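Translation initiation factor 6 (Methanocaldococcus jannaschii, PDB 1G61) binds the 50S ribosomal subunit and prevents it from joining the 30S subunit to form the 70S initiation complex. Local coordinates at residues Y8-P13 with I30-D35; L18-E23 with S63-Y68; I25-I30 with K47-N52; V43-C48 with N203-V208; L110-D115 with A154-K159. All coordinates share one frame; numbering follows the deposited sequence.

Contact 1 of 5, residues Y8-P13 with I30-D35; sequences YFSGIP and IFLDKD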
# COMPACT_ATOMS: atom_id res chain seq x y z
N TYR A 8 11.25 -12.09 -3.13
CA TYR A 8 11.91 -11.06 -3.90
C TYR A 8 11.17 -11.00 -5.24
O TYR A 8 10.69 -12.03 -5.73
CB TYR A 8 13.38 -11.38 -4.15
CG TYR A 8 14.21 -11.63 -2.93
CD1 TYR A 8 14.31 -12.90 -2.36
CD2 TYR A 8 14.88 -10.58 -2.33
CE1 TYR A 8 15.09 -13.07 -1.23
CE2 TYR A 8 15.66 -10.74 -1.20
CZ TYR A 8 15.74 -12.00 -0.65
OH TYR A 8 16.52 -12.22 0.46
N PHE A 9 11.06 -9.82 -5.80
CA PHE A 9 10.51 -9.65 -7.16
C PHE A 9 11.69 -9.45 -8.12
O PHE A 9 12.26 -8.34 -8.14
CB PHE A 9 9.59 -8.44 -7.21
CG PHE A 9 8.24 -8.60 -6.54
CD1 PHE A 9 7.83 -9.83 -5.99
CD2 PHE A 9 7.37 -7.52 -6.48
CE1 PHE A 9 6.58 -9.95 -5.41
CE2 PHE A 9 6.13 -7.66 -5.88
CZ PHE A 9 5.74 -8.87 -5.34
N SER A 10 12.01 -10.51 -8.86
CA SER A 10 13.15 -10.50 -9.76
C SER A 10 14.38 -9.94 -9.02
O SER A 10 15.12 -9.09 -9.53
CB SER A 10 12.88 -9.70 -11.05
OG SER A 10 11.79 -10.32 -11.74
N GLY A 11 14.61 -10.43 -7.80
CA GLY A 11 15.74 -10.08 -6.97
C GLY A 11 15.62 -8.86 -6.06
O GLY A 11 16.49 -8.57 -5.23
N ILE A 12 14.52 -8.12 -6.21
CA ILE A 12 14.35 -6.85 -5.52
C ILE A 12 13.53 -7.08 -4.24
O ILE A 12 12.42 -7.64 -4.34
CB ILE A 12 13.64 -5.82 -6.43
CG1 ILE A 12 14.48 -5.50 -7.66
CG2 ILE A 12 13.25 -4.57 -5.68
CD1 ILE A 12 13.69 -4.79 -8.75
N PRO A 13 14.01 -6.70 -3.06
CA PRO A 13 13.29 -6.97 -1.81
C PRO A 13 12.27 -5.90 -1.45
O PRO A 13 11.48 -6.09 -0.50
CB PRO A 13 14.40 -6.97 -0.75
CG PRO A 13 15.39 -5.98 -1.30
CD PRO A 13 15.37 -6.14 -2.83
N ILE A 30 5.13 -5.34 -14.47
CA ILE A 30 5.01 -6.22 -15.64
C ILE A 30 6.14 -7.22 -15.75
O ILE A 30 5.97 -8.22 -16.47
CB ILE A 30 4.94 -5.41 -16.97
CG1 ILE A 30 6.20 -4.54 -17.24
CG2 ILE A 30 3.66 -4.58 -16.98
CD1 ILE A 30 6.11 -3.91 -18.64
N PHE A 31 7.26 -7.01 -15.06
CA PHE A 31 8.40 -7.93 -15.26
C PHE A 31 8.21 -9.21 -14.47
O PHE A 31 8.98 -10.15 -14.66
CB PHE A 31 9.72 -7.23 -14.89
CG PHE A 31 9.88 -6.67 -13.50
CD1 PHE A 31 10.04 -7.47 -12.40
CD2 PHE A 31 9.90 -5.28 -13.33
CE1 PHE A 31 10.20 -6.93 -11.11
CE2 PHE A 31 10.07 -4.72 -12.08
CZ PHE A 31 10.25 -5.55 -10.99
N LEU A 32 7.26 -9.29 -13.53
CA LEU A 32 7.12 -10.55 -12.78
C LEU A 32 6.67 -11.69 -13.67
O LEU A 32 5.87 -11.46 -14.61
CB LEU A 32 6.06 -10.36 -11.71
CG LEU A 32 6.48 -9.71 -10.40
CD1 LEU A 32 5.36 -9.99 -9.36
CD2 LEU A 32 7.84 -10.14 -9.91
N ASP A 33 7.19 -12.90 -13.40
CA ASP A 33 6.68 -14.07 -14.14
C ASP A 33 5.38 -14.62 -13.55
O ASP A 33 4.91 -14.20 -12.48
CB ASP A 33 7.75 -15.16 -14.22
CG ASP A 33 8.09 -15.85 -12.93
OD1 ASP A 33 9.22 -16.41 -12.85
OD2 ASP A 33 7.30 -15.90 -11.97
N LYS A 34 4.77 -15.59 -14.27
CA LYS A 34 3.46 -16.06 -13.89
C LYS A 34 3.57 -16.81 -12.58
O LYS A 34 2.66 -16.73 -11.75
CB LYS A 34 2.79 -16.90 -14.98
CG LYS A 34 1.33 -16.46 -15.13
CD LYS A 34 1.29 -15.05 -15.72
CE LYS A 34 1.16 -15.08 -17.24
NZ LYS A 34 2.28 -14.40 -17.94
N ASP A 35 4.68 -17.50 -12.28
CA ASP A 35 4.69 -18.14 -10.95
C ASP A 35 4.65 -17.13 -9.83
O ASP A 35 3.96 -17.37 -8.83
CB ASP A 35 5.93 -19.00 -10.78
CG ASP A 35 5.90 -20.33 -11.50
OD1 ASP A 35 4.84 -20.78 -11.99
OD2 ASP A 35 7.00 -20.90 -11.55

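Contact 2 of 5, residues L18-E23 with S63-Y68; sequences LALTTE and SVANKY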
# COMPACT_ATOMS: atom_id res chain seq x y z
N LEU A 18 7.12 -1.66 -5.45
CA LEU A 18 6.77 -2.28 -6.70
C LEU A 18 5.31 -2.72 -6.84
O LEU A 18 4.90 -3.15 -7.92
CB LEU A 18 7.64 -3.55 -6.88
CG LEU A 18 9.15 -3.29 -7.06
CD1 LEU A 18 9.88 -4.62 -7.08
CD2 LEU A 18 9.41 -2.53 -8.36
N ALA A 19 4.52 -2.65 -5.77
CA ALA A 19 3.19 -3.24 -5.78
C ALA A 19 2.30 -2.63 -4.73
O ALA A 19 2.78 -2.06 -3.77
CB ALA A 19 3.30 -4.73 -5.43
N LEU A 20 0.99 -2.77 -4.95
CA LEU A 20 0.03 -2.39 -3.91
C LEU A 20 -1.06 -3.46 -3.88
O LEU A 20 -1.32 -4.14 -4.91
CB LEU A 20 -0.55 -1.01 -4.06
CG LEU A 20 -1.44 -0.72 -5.26
CD1 LEU A 20 -2.91 -1.10 -5.11
CD2 LEU A 20 -1.44 0.79 -5.48
N THR A 21 -1.78 -3.57 -2.79
CA THR A 21 -2.95 -4.45 -2.72
C THR A 21 -4.10 -3.82 -1.92
O THR A 21 -3.90 -2.96 -1.06
CB THR A 21 -2.54 -5.79 -2.04
OG1 THR A 21 -3.56 -6.78 -2.31
CG2 THR A 21 -2.29 -5.69 -0.55
N THR A 22 -5.29 -4.30 -2.25
CA THR A 22 -6.47 -4.08 -1.43
C THR A 22 -6.95 -5.47 -1.00
O THR A 22 -6.21 -6.47 -1.15
CB THR A 22 -7.55 -3.31 -2.19
OG1 THR A 22 -8.14 -4.15 -3.18
CG2 THR A 22 -6.94 -2.09 -2.86
N GLU A 23 -8.17 -5.54 -0.45
CA GLU A 23 -8.79 -6.86 -0.21
C GLU A 23 -9.13 -7.54 -1.54
O GLU A 23 -9.24 -8.78 -1.52
CB GLU A 23 -10.07 -6.77 0.61
CG GLU A 23 -9.87 -6.15 2.00
CD GLU A 23 -9.05 -7.04 2.89
OE1 GLU A 23 -9.25 -8.28 2.90
OE2 GLU A 23 -8.17 -6.53 3.62
N SER A 63 0.93 4.85 -6.74
CA SER A 63 -0.53 4.71 -6.71
C SER A 63 -0.97 4.21 -5.35
O SER A 63 -0.15 3.69 -4.59
CB SER A 63 -0.92 3.75 -7.84
OG SER A 63 -2.31 3.53 -7.77
N VAL A 64 -2.27 4.36 -5.07
CA VAL A 64 -2.95 3.99 -3.84
C VAL A 64 -4.30 3.41 -4.16
O VAL A 64 -4.94 3.91 -5.11
CB VAL A 64 -3.19 5.32 -3.07
CG1 VAL A 64 -4.10 5.16 -1.92
CG2 VAL A 64 -1.84 5.89 -2.63
N ALA A 65 -4.78 2.44 -3.40
CA ALA A 65 -6.13 1.96 -3.63
C ALA A 65 -6.74 1.40 -2.36
O ALA A 65 -6.01 1.00 -1.44
CB ALA A 65 -6.19 0.87 -4.71
N ASN A 66 -8.06 1.41 -2.34
CA ASN A 66 -8.76 0.69 -1.26
C ASN A 66 -10.00 0.08 -1.92
O ASN A 66 -10.05 -0.06 -3.15
CB ASN A 66 -9.03 1.57 -0.05
CG ASN A 66 -10.09 2.63 -0.24
OD1 ASN A 66 -10.62 2.79 -1.37
ND2 ASN A 66 -10.43 3.34 0.85
N LYS A 67 -10.99 -0.33 -1.11
CA LYS A 67 -12.19 -0.97 -1.72
C LYS A 67 -12.96 0.00 -2.60
O LYS A 67 -13.68 -0.43 -3.52
CB LYS A 67 -13.13 -1.46 -0.63
CG LYS A 67 -14.26 -2.36 -1.14
CD LYS A 67 -15.29 -2.69 -0.01
CE LYS A 67 -16.31 -1.57 0.08
NZ LYS A 67 -17.27 -1.76 1.23
N TYR A 68 -12.85 1.30 -2.31
CA TYR A 68 -13.70 2.33 -2.93
C TYR A 68 -13.02 3.08 -4.07
O TYR A 68 -13.75 3.54 -4.96
CB TYR A 68 -14.12 3.34 -1.86
CG TYR A 68 -15.00 2.72 -0.78
CD1 TYR A 68 -14.53 2.51 0.52
CD2 TYR A 68 -16.31 2.37 -1.06
CE1 TYR A 68 -15.31 1.96 1.52
CE2 TYR A 68 -17.11 1.81 -0.07
CZ TYR A 68 -16.61 1.60 1.21
OH TYR A 68 -17.47 1.06 2.15
O HOH W 1 -10.10 -2.66 -4.39

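Contact 3 of 5, residues I25-I30 with K47-N52; sequences ITLLPI and KCLQTN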
# COMPACT_ATOMS: atom_id res chain seq x y z
N ILE A 25 -7.91 -6.48 -5.09
CA ILE A 25 -6.98 -6.44 -6.24
C ILE A 25 -5.55 -6.24 -5.76
O ILE A 25 -5.31 -5.69 -4.70
CB ILE A 25 -7.32 -5.29 -7.22
CG1 ILE A 25 -7.08 -3.87 -6.69
CG2 ILE A 25 -8.73 -5.51 -7.77
CD1 ILE A 25 -7.36 -2.77 -7.71
N THR A 26 -4.59 -6.65 -6.57
CA THR A 26 -3.20 -6.37 -6.39
C THR A 26 -2.60 -5.89 -7.70
O THR A 26 -2.86 -6.53 -8.71
CB THR A 26 -2.45 -7.64 -5.92
OG1 THR A 26 -3.12 -8.16 -4.74
CG2 THR A 26 -1.01 -7.28 -5.61
N LEU A 27 -1.88 -4.79 -7.65
CA LEU A 27 -1.19 -4.26 -8.84
C LEU A 27 0.28 -4.62 -8.72
O LEU A 27 0.87 -4.38 -7.66
CB LEU A 27 -1.37 -2.75 -9.00
CG LEU A 27 -2.81 -2.20 -8.97
CD1 LEU A 27 -2.80 -0.76 -9.45
CD2 LEU A 27 -3.79 -2.95 -9.82
N LEU A 28 0.83 -5.18 -9.81
CA LEU A 28 2.16 -5.75 -9.79
C LEU A 28 2.97 -5.29 -10.98
O LEU A 28 2.41 -4.88 -12.02
CB LEU A 28 2.09 -7.30 -9.85
CG LEU A 28 1.45 -7.99 -8.63
CD1 LEU A 28 1.17 -9.44 -8.91
CD2 LEU A 28 2.35 -7.80 -7.40
N PRO A 29 4.29 -5.33 -10.91
CA PRO A 29 5.11 -4.92 -12.08
C PRO A 29 5.00 -5.90 -13.24
O PRO A 29 4.82 -7.08 -13.01
CB PRO A 29 6.53 -4.92 -11.53
CG PRO A 29 6.49 -5.51 -10.20
CD PRO A 29 5.09 -5.74 -9.77
N ILE A 30 5.13 -5.34 -14.47
CA ILE A 30 5.01 -6.22 -15.64
C ILE A 30 6.14 -7.22 -15.75
O ILE A 30 5.97 -8.22 -16.47
CB ILE A 30 4.94 -5.41 -16.97
CG1 ILE A 30 6.20 -4.54 -17.24
CG2 ILE A 30 3.66 -4.58 -16.98
CD1 ILE A 30 6.11 -3.91 -18.64
N LYS A 47 -7.37 -10.62 -7.19
CA LYS A 47 -7.20 -10.54 -8.62
C LYS A 47 -6.00 -9.62 -8.90
O LYS A 47 -5.96 -8.50 -8.39
CB LYS A 47 -8.47 -10.07 -9.32
CG LYS A 47 -9.63 -11.05 -9.20
CD LYS A 47 -9.48 -12.22 -10.17
CE LYS A 47 -10.67 -13.18 -10.14
NZ LYS A 47 -10.56 -14.22 -11.20
N CYS A 48 -5.06 -10.10 -9.68
CA CYS A 48 -3.80 -9.40 -9.89
C CYS A 48 -3.75 -8.82 -11.29
O CYS A 48 -4.08 -9.50 -12.26
CB CYS A 48 -2.63 -10.36 -9.71
SG CYS A 48 -2.34 -10.82 -8.00
N LEU A 49 -3.35 -7.58 -11.37
CA LEU A 49 -3.09 -6.91 -12.65
C LEU A 49 -1.62 -6.51 -12.73
O LEU A 49 -1.13 -5.82 -11.81
CB LEU A 49 -3.93 -5.63 -12.78
CG LEU A 49 -3.59 -4.78 -14.01
CD1 LEU A 49 -3.92 -5.53 -15.30
CD2 LEU A 49 -4.31 -3.43 -13.96
N GLN A 50 -0.94 -6.91 -13.81
CA GLN A 50 0.40 -6.40 -14.08
C GLN A 50 0.27 -5.19 -14.99
O GLN A 50 -0.33 -5.26 -16.05
CB GLN A 50 1.25 -7.47 -14.78
CG GLN A 50 1.56 -8.62 -13.80
CD GLN A 50 2.49 -9.65 -14.43
OE1 GLN A 50 3.74 -9.50 -14.36
NE2 GLN A 50 1.93 -10.66 -15.04
N THR A 51 0.83 -4.05 -14.56
CA THR A 51 0.72 -2.81 -15.31
C THR A 51 1.89 -1.90 -14.96
O THR A 51 2.43 -1.94 -13.86
CB THR A 51 -0.63 -2.12 -15.05
OG1 THR A 51 -0.78 -1.00 -15.96
CG2 THR A 51 -0.77 -1.55 -13.65
N ASN A 52 2.28 -1.04 -15.90
CA ASN A 52 3.08 0.12 -15.60
C ASN A 52 2.20 1.26 -15.09
O ASN A 52 0.98 1.27 -15.37
CB ASN A 52 3.78 0.63 -16.86
CG ASN A 52 4.91 -0.25 -17.38
OD1 ASN A 52 5.50 -1.03 -16.66
ND2 ASN A 52 5.17 -0.08 -18.68
O HOH W 2 5.10 -2.48 -14.38

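Contact 4 of 5, residues V43-C48 with N203-V208; sequences VLETKC and NSKGAV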
# COMPACT_ATOMS: atom_id res chain seq x y z
N VAL A 43 -1.68 -15.90 -1.84
CA VAL A 43 -1.57 -15.52 -0.43
C VAL A 43 -2.44 -14.33 -0.09
O VAL A 43 -3.01 -14.26 1.01
CB VAL A 43 -0.11 -15.31 -0.04
CG1 VAL A 43 0.44 -14.05 -0.66
CG2 VAL A 43 0.05 -15.22 1.47
N LEU A 44 -2.62 -13.39 -1.02
CA LEU A 44 -3.48 -12.23 -0.74
C LEU A 44 -4.93 -12.50 -1.07
O LEU A 44 -5.82 -11.73 -0.66
CB LEU A 44 -2.97 -11.03 -1.55
CG LEU A 44 -1.55 -10.61 -1.18
CD1 LEU A 44 -1.20 -9.41 -2.05
CD2 LEU A 44 -1.42 -10.30 0.31
N GLU A 45 -5.20 -13.58 -1.81
CA GLU A 45 -6.56 -13.97 -2.28
C GLU A 45 -7.15 -12.82 -3.10
O GLU A 45 -8.25 -12.38 -2.85
CB GLU A 45 -7.44 -14.33 -1.07
CG GLU A 45 -6.85 -15.49 -0.28
CD GLU A 45 -7.67 -15.95 0.89
OE1 GLU A 45 -8.92 -15.85 0.83
OE2 GLU A 45 -7.03 -16.41 1.87
N THR A 46 -6.42 -12.33 -4.10
CA THR A 46 -6.84 -11.17 -4.88
C THR A 46 -6.78 -11.47 -6.38
O THR A 46 -6.15 -12.47 -6.75
CB THR A 46 -5.89 -9.97 -4.65
OG1 THR A 46 -4.56 -10.47 -4.83
CG2 THR A 46 -6.05 -9.40 -3.25
N LYS A 47 -7.37 -10.62 -7.19
CA LYS A 47 -7.20 -10.54 -8.62
C LYS A 47 -6.00 -9.62 -8.90
O LYS A 47 -5.96 -8.50 -8.39
CB LYS A 47 -8.47 -10.07 -9.32
CG LYS A 47 -9.63 -11.05 -9.20
CD LYS A 47 -9.48 -12.22 -10.17
CE LYS A 47 -10.67 -13.18 -10.14
NZ LYS A 47 -10.56 -14.22 -11.20
N CYS A 48 -5.06 -10.10 -9.68
CA CYS A 48 -3.80 -9.40 -9.89
C CYS A 48 -3.75 -8.82 -11.29
O CYS A 48 -4.08 -9.50 -12.26
CB CYS A 48 -2.63 -10.36 -9.71
SG CYS A 48 -2.34 -10.82 -8.00
N ASN A 203 -3.03 -7.42 3.18
CA ASN A 203 -4.45 -7.16 3.42
C ASN A 203 -4.87 -8.00 4.63
O ASN A 203 -4.02 -8.52 5.36
CB ASN A 203 -5.31 -7.35 2.16
CG ASN A 203 -5.28 -8.76 1.66
OD1 ASN A 203 -4.99 -9.70 2.42
ND2 ASN A 203 -5.61 -8.99 0.37
N SER A 204 -6.19 -8.10 4.88
CA SER A 204 -6.64 -8.82 6.08
C SER A 204 -6.42 -10.32 5.95
O SER A 204 -6.59 -11.03 6.97
CB SER A 204 -8.13 -8.53 6.34
OG SER A 204 -8.91 -9.21 5.36
N LYS A 205 -6.10 -10.83 4.75
CA LYS A 205 -6.01 -12.24 4.49
C LYS A 205 -4.57 -12.74 4.45
O LYS A 205 -4.36 -13.92 4.70
CB LYS A 205 -6.74 -12.58 3.16
CG LYS A 205 -8.24 -12.34 3.30
CD LYS A 205 -8.96 -12.35 1.97
CE LYS A 205 -8.56 -11.13 1.16
NZ LYS A 205 -9.33 -11.13 -0.13
N GLY A 206 -3.59 -11.90 4.14
CA GLY A 206 -2.23 -12.37 4.02
C GLY A 206 -1.30 -11.21 3.74
O GLY A 206 -1.72 -10.05 3.64
N ALA A 207 0.00 -11.53 3.66
CA ALA A 207 1.01 -10.50 3.37
C ALA A 207 2.13 -11.11 2.52
O ALA A 207 2.45 -12.31 2.60
CB ALA A 207 1.60 -9.94 4.64
N VAL A 208 2.74 -10.24 1.71
CA VAL A 208 3.99 -10.55 0.99
C VAL A 208 5.04 -9.65 1.62
O VAL A 208 4.89 -8.41 1.56
CB VAL A 208 3.86 -10.35 -0.52
CG1 VAL A 208 5.15 -10.76 -1.23
CG2 VAL A 208 2.68 -11.15 -1.06

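Contact 5 of 5, residues L110-D115 with A154-K159; sequences LILTND and AVVTNK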
# COMPACT_ATOMS: atom_id res chain seq x y z
N LEU A 110 3.08 8.83 -0.26
CA LEU A 110 2.52 10.00 0.46
C LEU A 110 1.17 9.74 1.14
O LEU A 110 0.66 10.61 1.87
CB LEU A 110 2.34 11.15 -0.54
CG LEU A 110 3.61 11.67 -1.17
CD1 LEU A 110 3.24 12.57 -2.34
CD2 LEU A 110 4.43 12.43 -0.15
N ILE A 111 0.57 8.58 0.89
CA ILE A 111 -0.78 8.27 1.38
C ILE A 111 -0.78 6.86 1.95
O ILE A 111 -0.19 5.94 1.35
CB ILE A 111 -1.79 8.38 0.23
CG1 ILE A 111 -1.79 9.81 -0.35
CG2 ILE A 111 -3.19 7.94 0.67
CD1 ILE A 111 -2.59 9.95 -1.66
N LEU A 112 -1.49 6.69 3.05
CA LEU A 112 -1.61 5.41 3.73
C LEU A 112 -3.09 5.17 4.00
O LEU A 112 -3.66 5.96 4.76
CB LEU A 112 -0.81 5.47 5.02
CG LEU A 112 -0.79 4.27 5.94
CD1 LEU A 112 0.01 3.13 5.31
CD2 LEU A 112 -0.15 4.69 7.27
N THR A 113 -3.71 4.14 3.44
CA THR A 113 -5.16 3.98 3.55
C THR A 113 -5.55 2.54 3.74
O THR A 113 -4.94 1.63 3.17
CB THR A 113 -5.86 4.56 2.31
OG1 THR A 113 -7.28 4.67 2.57
CG2 THR A 113 -5.66 3.74 1.03
N ASN A 114 -6.63 2.35 4.52
CA ASN A 114 -7.34 1.07 4.44
C ASN A 114 -8.77 1.40 3.98
O ASN A 114 -8.99 2.46 3.35
CB ASN A 114 -7.26 0.24 5.71
CG ASN A 114 -7.89 0.91 6.92
OD1 ASN A 114 -8.55 1.95 6.80
ND2 ASN A 114 -7.71 0.29 8.10
N ASP A 115 -9.76 0.57 4.28
CA ASP A 115 -11.14 0.84 3.84
C ASP A 115 -11.91 1.65 4.87
O ASP A 115 -13.12 1.82 4.65
CB ASP A 115 -11.88 -0.50 3.60
CG ASP A 115 -11.26 -1.24 2.43
OD1 ASP A 115 -10.53 -0.65 1.62
OD2 ASP A 115 -11.46 -2.47 2.31
N ALA A 154 4.76 2.95 6.84
CA ALA A 154 3.83 2.09 7.56
C ALA A 154 3.11 1.20 6.55
O ALA A 154 3.14 1.50 5.37
CB ALA A 154 2.81 2.91 8.35
N VAL A 155 2.54 0.14 7.07
CA VAL A 155 1.68 -0.78 6.36
C VAL A 155 0.36 -0.79 7.11
O VAL A 155 0.33 -0.88 8.35
CB VAL A 155 2.26 -2.21 6.36
CG1 VAL A 155 1.30 -3.22 5.72
CG2 VAL A 155 3.60 -2.26 5.67
N VAL A 156 -0.75 -0.69 6.38
CA VAL A 156 -2.05 -0.71 7.02
C VAL A 156 -3.00 -1.59 6.22
O VAL A 156 -2.96 -1.61 4.98
CB VAL A 156 -2.65 0.69 7.26
CG1 VAL A 156 -3.07 1.40 5.99
CG2 VAL A 156 -3.81 0.57 8.26
N THR A 157 -3.81 -2.34 6.97
CA THR A 157 -4.85 -3.17 6.38
C THR A 157 -6.13 -2.91 7.18
O THR A 157 -6.12 -2.11 8.16
CB THR A 157 -4.54 -4.67 6.41
OG1 THR A 157 -4.74 -5.14 7.77
CG2 THR A 157 -3.09 -4.94 6.00
N ASN A 158 -7.23 -3.50 6.83
CA ASN A 158 -8.45 -3.41 7.63
C ASN A 158 -8.32 -4.06 9.00
O ASN A 158 -9.14 -3.75 9.88
CB ASN A 158 -9.63 -4.04 6.87
CG ASN A 158 -9.98 -3.23 5.64
OD1 ASN A 158 -9.79 -2.00 5.61
ND2 ASN A 158 -10.49 -3.90 4.62
N LYS A 159 -7.31 -4.91 9.17
CA LYS A 159 -7.17 -5.65 10.42
C LYS A 159 -6.09 -5.09 11.30
O LYS A 159 -6.17 -5.17 12.54
CB LYS A 159 -6.85 -7.13 10.09
CG LYS A 159 -6.92 -8.03 11.30
CD LYS A 159 -6.77 -9.51 10.90
CE LYS A 159 -7.25 -10.42 12.03
NZ LYS A 159 -7.08 -11.84 11.63
O HOH W 3 -2.54 0.34 2.31
O HOH W 4 -5.04 -1.65 3.14

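Contact 1 of 5, residues Y8-P13 with I30-D35
Phe9 and Leu32 lie where the backbones come nearest, their CA atoms 6.6 Å apart, as a type I' turn from Phe9 to Ile12 faces the loop that leads into helix 34-44. Two backbone bonds between Phe9 and Ile12 close the turn. Leu32 divides its two methyl groups over Phe9. CD1 of Leu32 stands almost straight above the centre of the Phe9 ring, 4.0 Å from the centroid, a CH-pi contact over the face. Its CD2 reaches the root of the same side chain, 3.6 Å from Phe9 CB. Phe31 supplies the second half of the contact. With chi1 at 58°, its CG lies between the backbone N and the carbonyl carbon, and from there the ring reaches Ser10 and Ile12. CD1 of Phe31 is 3.4 Å from Ser10 OG, and the CZ atom of Phe31 meets Ile12 CD1 at 4.2 Å. An alanine in place of Phe9 would probably leave Leu32 CD1 without the ring it packs on and open a gap between the turn and the loop at Leu32. Phe9 also packs on Val40 of helix 34-44 and on Leu18 and Ile15 of helix 15-18. Asp33 caps the start of helix 34-44 through Asp36 N. The link between turn and loop is therefore one of apolar packing, with the serine hydroxyl at its exposed margin.

Contact 2 of 5, residues L18-E23 with S63-Y68
Leu20 and Thr22 reach the 63-68 segment through their first torsions. In Leu20, chi1 of 66° puts CG between the backbone N and the carbonyl carbon. Its two methyls then split. CD2 of Leu20 sits against the backbone of Ser63, 3.3 Å from Ser63 O, while CD1 of Leu20 touches Ala65 CB at 3.8 Å. In Thr22, OG1 takes the position between N and carbonyl carbon (chi1 72°), and CG2 is anti to the carbonyl carbon. That methyl meets Ala65, with Thr22 CG2 to Ala65 CB at 3.6 Å. Ala65 is thus held between Leu20 and Thr22. A water joins the polar sides of the two segments. It lies 2.7 Å from Thr22 OG1 and 2.9 Å from Asn66 O. Thr22 OG1 is also bonded to the backbone N atoms of Glu24 and Ile25, which fix its rotation. The CB of Asn66 points away from 18-23, and its amide forms an Asx turn, OD1 accepting from Tyr68 N at 2.8 Å. Its ND2 bonds to Leu135 O and Asn114 O, so this buried amide is well supplied with partners. The touching parts run 15° from parallel, but strands 20-21 and 64-65 belong to different sheets. Each is an outermost strand of its own sheet. Strand 20-21 is antiparallel to 25-28 and strand 64-65 to 69-73, and Val64, on the side turned from Leu20, packs on strand 111-113.

Contact 3 of 5, residues I25-I30 with K47-N52
Thr26 and Leu28 alternate with Lys47, Leu49 and Thr51 in a ladder of four backbone hydrogen bonds along parallel strands 25-28 and 47-50, the last bond just past the strand at Thr51. Thr26 N gives to Lys47 O at 2.9 Å. Thr26 O takes the N-H of Leu49, nearly in line with its carbonyl. Leu28 repeats the pattern: its N bonds to Leu49 O at 2.9 Å, and its O accepts from Thr51 N at 3.1 Å. Next to this ladder, the side chains pair by face. On one face, Leu28 CD1 rests 3.9 Å from Cys48 SG, and Thr26 CB is 3.8 Å from the same sulphur. On the other, Leu27 CD2 meets Leu49 CB at 4.0 Å, the two side chains crossing at a slant. Past the strand ends, Ile30 lays CG1 and CD1 against Asn52 OD1. Its CG1 lies between the backbone N and the carbonyl carbon (chi1 61°), which directs it toward Asn52. A water grips this end with three bonds, accepting from Ile30 N and donating to Thr51 O and Asn52 OD1. Farther out, Thr26 OG1 bonds to the hydroxyls of Thr46 and Thr21. The strands and helix 34-44 form a beta-alpha-beta unit. That helix packs on the face bearing Thr26, Cys48 and Gln50. Helix 78-90 meets the opposite face, where Phe87 touches Ile25 and Leu49. Strand 20-21 completes the sheet on the far side of 25-28.

Contact 4 of 5, residues V43-C48 with N203-V208
Leu44 and Asn203 join the last turn of helix 34-44 to the loop before strand 207-210, in a fold of five small mixed sheets known as the pentein fold. Hydrogen bonds come first. Asn203 ND2 donates to Leu44 O at 2.9 Å, in the carbonyl plane and on a lone pair, at a nearly straight 174°. CG of Asn203 lies between its backbone N and carbonyl carbon (chi1 63°), which turns the amide toward Leu44. The same ND2 also bonds to Thr22 O. At the other end Asn203 OD1 accepts from Lys205 N at 2.8 Å, an Asx turn, and from Gly206 N. Lys205 NZ donates to Glu45 O at 3.2 Å, from above the carbonyl plane, and bonds also to Glu23 O. Its charge and that of Glu45 are near but not in contact, with Glu45 OE1 4.8 Å from Lys205 NZ. Apolar packing makes up the rest. Val43 CG1 touches Val208 CG2 at 3.7 Å, while Leu44 also packs on Ile201 of strand 200-202. Leu44 CD2 lies 3.4 Å from Gly206 O. Gly206 has no side chain, and Val43 O sits 3.6 Å from its CA, on the side a CB would occupy.

Contact 5 of 5, residues L110-D115 with A154-K159
Asn158 grips Asp115 with both ends of its amide. Its OD1 accepts from the backbone, Asp115 N to Asn158 OD1 being 2.9 Å, in the carbonyl plane. Its ND2 donates to Asp115 OD2 at 2.9 Å and meets that oxygen from above the carboxylate plane. The two flat groups are turned 56° against each other. An alanine in place of Asn158 would probably leave Asp115 N and Asp115 OD2 without these partners and its carboxylate freer to turn. A third bond runs from Asn114 ND2 to Thr157 O at 2.9 Å, and it is almost straight at 178°. The CG of Asn114 lies between its backbone N and carbonyl carbon (chi1 62°), which brings the amide toward Thr157. Asn114 ND2 also bonds to Phe179 O, and Asn114 OD1 to Lys116 N and Gly117 N. Asp115 OD1 takes Lys67 N. Two waters bridge Thr113 O and Val156 O, one of them weakly on the Val156 side. Farther along, the packing is apolar. Leu112 CD2 touches Ala154 CB at 3.6 Å, and Leu112 CD1 meets Val156 CG1 at 3.6 Å. The axes of strands 111-113 and 154-156 come to 7.0 Å, and the two are outermost strands of different sheets. Side chains and waters joining such strands near the centre of the chain are consistent with the pseudo-fivefold pentein fold of the eIF-6 family.

How the contacts relate
Contacts 2 and 5 lie nearest the middle of the chain, each about 6 Å from its centre, and their own centres are about 9 Å apart. They join strands of different sheets, and side-chain bonds link the two. Contact 3 builds one sheet, which strand 20-21 of contact 2 completes. Contact 4 shares Lys47 and Cys48 with contact 3 and ties the end of helix 34-44 to residues 203-208, 155 residues on. Contact 5 falls within that span. Contact 1 is farthest out, about 17 Å from the centre; it shares Ile30 with contact 3, and their segments alternate along the chain. Together they link neighbouring sheets and help close the chain into one compact domain.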